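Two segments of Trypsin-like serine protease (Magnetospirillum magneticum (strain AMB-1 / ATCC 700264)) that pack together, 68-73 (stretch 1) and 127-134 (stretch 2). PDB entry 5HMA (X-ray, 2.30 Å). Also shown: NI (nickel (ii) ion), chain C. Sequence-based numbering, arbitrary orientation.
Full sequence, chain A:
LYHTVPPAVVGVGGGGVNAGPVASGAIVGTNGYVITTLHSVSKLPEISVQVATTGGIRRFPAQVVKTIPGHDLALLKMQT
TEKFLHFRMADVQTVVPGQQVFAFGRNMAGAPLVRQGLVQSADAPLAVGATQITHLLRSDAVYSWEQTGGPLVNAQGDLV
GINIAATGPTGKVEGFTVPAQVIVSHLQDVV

Stretch 1 (68-73) IPGHDL
Stretch 2 127-134: AVGATQIT

The contact joins a compact turn, 68-73, to a hairpin, 127-134, and buries 246 Å² in total. No direct hydrogen bond crosses it; hairpin side chains pack against the turn backbone and the Asp72 side chain, and one water bridges the segments. In the hairpin, a type II' turn runs from Val128 to Thr131. Val128 N to Thr131 O is 2.9 Å and Thr131 N to Val128 O is 3.0 Å. Gly129 takes phi/psi 57/-124, a positive phi that favours glycine.

Ile68 (-122/71, chi1 m, chi2 t) lies out of reach of the hairpin but anchors the turn. Ile68 N donates to Leu73 O at 2.6 Å; Ile68 O accepts from His71 N at 3.0 Å and Leu73 N at 3.1 Å. Pro69 (-59/-37) opens a short 3-10 segment, and Pro69 O accepts from Asp72 N at 3.1 Å. The same Pro69 O lies 3.7 Å from Thr131 CG2 (Thr131 chi1 m). Gly70 (-65/-9) completes the 3-10 segment and faces two hairpin side chains: Gly70 CA is 4.1 Å from Thr131 CG2, and Gly70 O is 3.8 Å from Ile133 CG1.

His71 has phi/psi -133/11. His71 CA is 5.8 Å from Ile133 CA, and Asp72 CA is 7.4 Å from Val128 CA; these pairs give the register. The His71 CA-to-CB bond points away from the hairpin, so its backbone makes the closest contact, His71 C to Ile133 CD1 at 3.8 Å. The ring (chi1 m, chi2 -86°) binds nickel, His71 NE2 to NI at 2.2 Å. His71 ND1 donates to water 1 at 2.8 Å, and this water donates to Thr134 O at 2.9 Å, bridging the stretches.

Asp72 has positive phi (56/40), and its CA-to-CB bond points toward the hairpin; chi1 is t and chi2 is 27°. Asp72 CB is 3.5 Å from Ile133 CD1 (Ile133 chi1 m, chi2 t). Asp72 OD2 is 3.8 Å from Val128 CG1 (Val128 chi1 t). Both carboxylate oxygens are hydrogen-bonded elsewhere in the structure. Leu73 (-118/151, chi1 m, chi2 t) is buried, beyond reach of the hairpin.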

# COMPACT_ATOMS: atom_id res chain seq x y z
N ILE A 68 -4.92 -11.89 1.63
CA ILE A 68 -4.32 -12.19 2.92
C ILE A 68 -5.23 -11.58 3.99
O ILE A 68 -4.88 -10.57 4.61
CB ILE A 68 -2.88 -11.65 3.00
CG1 ILE A 68 -2.10 -12.04 1.74
CG2 ILE A 68 -2.16 -12.18 4.22
CD1 ILE A 68 -0.68 -11.49 1.71
N PRO A 69 -6.41 -12.19 4.20
CA PRO A 69 -7.48 -11.60 5.02
C PRO A 69 -7.05 -11.32 6.46
O PRO A 69 -7.46 -10.30 7.01
CB PRO A 69 -8.59 -12.66 4.98
CG PRO A 69 -7.87 -13.95 4.72
CD PRO A 69 -6.76 -13.56 3.76
N GLY A 70 -6.24 -12.20 7.04
CA GLY A 70 -5.77 -12.03 8.41
C GLY A 70 -4.87 -10.82 8.63
O GLY A 70 -4.54 -10.49 9.77
N HIS A 71 -4.47 -10.16 7.55
CA HIS A 71 -3.66 -8.95 7.63
C HIS A 71 -4.20 -7.84 6.75
O HIS A 71 -3.53 -6.84 6.54
CB HIS A 71 -2.21 -9.25 7.24
CG HIS A 71 -1.57 -10.33 8.07
ND1 HIS A 71 -0.94 -10.09 9.27
CD2 HIS A 71 -1.45 -11.66 7.84
CE1 HIS A 71 -0.47 -11.22 9.76
NE2 HIS A 71 -0.76 -12.19 8.91
N ASP A 72 -5.41 -8.04 6.23
CA ASP A 72 -6.08 -7.06 5.38
C ASP A 72 -5.23 -6.68 4.17
O ASP A 72 -5.19 -5.52 3.77
CB ASP A 72 -6.45 -5.81 6.19
CG ASP A 72 -7.34 -4.85 5.41
OD1 ASP A 72 -8.09 -5.32 4.52
OD2 ASP A 72 -7.28 -3.63 5.67
N LEU A 73 -4.56 -7.66 3.58
CA LEU A 73 -3.83 -7.39 2.35
C LEU A 73 -4.35 -8.21 1.17
O LEU A 73 -4.89 -9.30 1.33
CB LEU A 73 -2.33 -7.65 2.54
CG LEU A 73 -1.61 -6.80 3.58
CD1 LEU A 73 -0.12 -7.08 3.55
CD2 LEU A 73 -1.89 -5.33 3.35
N ALA A 127 -8.66 -3.51 14.56
CA ALA A 127 -9.81 -4.23 14.05
C ALA A 127 -10.25 -3.64 12.71
O ALA A 127 -10.57 -2.46 12.61
CB ALA A 127 -10.96 -4.20 15.06
N VAL A 128 -10.25 -4.48 11.68
CA VAL A 128 -10.76 -4.13 10.37
C VAL A 128 -11.97 -5.01 10.10
O VAL A 128 -11.84 -6.21 9.86
CB VAL A 128 -9.70 -4.30 9.27
CG1 VAL A 128 -10.30 -4.00 7.89
CG2 VAL A 128 -8.49 -3.43 9.56
N GLY A 129 -13.16 -4.41 10.14
CA GLY A 129 -14.38 -5.20 10.11
C GLY A 129 -14.38 -6.20 11.25
O GLY A 129 -14.21 -5.82 12.41
N ALA A 130 -14.53 -7.48 10.93
CA ALA A 130 -14.59 -8.53 11.94
C ALA A 130 -13.22 -9.14 12.22
O ALA A 130 -13.07 -10.00 13.09
CB ALA A 130 -15.57 -9.62 11.51
N THR A 131 -12.21 -8.69 11.49
CA THR A 131 -10.88 -9.26 11.63
C THR A 131 -10.05 -8.48 12.65
O THR A 131 -9.87 -7.27 12.53
CB THR A 131 -10.14 -9.29 10.27
OG1 THR A 131 -10.96 -9.97 9.31
CG2 THR A 131 -8.81 -10.02 10.39
N GLN A 132 -9.54 -9.20 13.65
CA GLN A 132 -8.60 -8.62 14.60
C GLN A 132 -7.18 -8.81 14.09
O GLN A 132 -6.60 -9.89 14.18
CB GLN A 132 -8.76 -9.27 15.98
CG GLN A 132 -10.01 -8.84 16.74
CD GLN A 132 -9.93 -7.42 17.28
OE1 GLN A 132 -8.91 -6.73 17.13
NE2 GLN A 132 -11.02 -6.97 17.91
N ILE A 133 -6.60 -7.74 13.54
CA ILE A 133 -5.23 -7.80 13.08
C ILE A 133 -4.28 -7.42 14.21
O ILE A 133 -4.52 -6.46 14.94
CB ILE A 133 -5.02 -6.90 11.87
CG1 ILE A 133 -6.07 -7.19 10.80
CG2 ILE A 133 -3.60 -7.05 11.32
CD1 ILE A 133 -6.05 -6.19 9.69
N THR A 134 -3.21 -8.19 14.35
CA THR A 134 -2.24 -7.97 15.42
C THR A 134 -0.83 -7.68 14.90
O THR A 134 -0.55 -7.84 13.70
CB THR A 134 -2.16 -9.19 16.35
OG1 THR A 134 -1.89 -10.36 15.56
CG2 THR A 134 -3.48 -9.38 17.09
NI NI C . -0.51 -14.37 9.25
O HOH W 1 0.05 -8.08 10.88
O HOH W 2 -2.53 -14.82 8.51
O HOH W 3 1.52 -13.87 9.97
O HOH W 4 -1.43 -13.89 11.22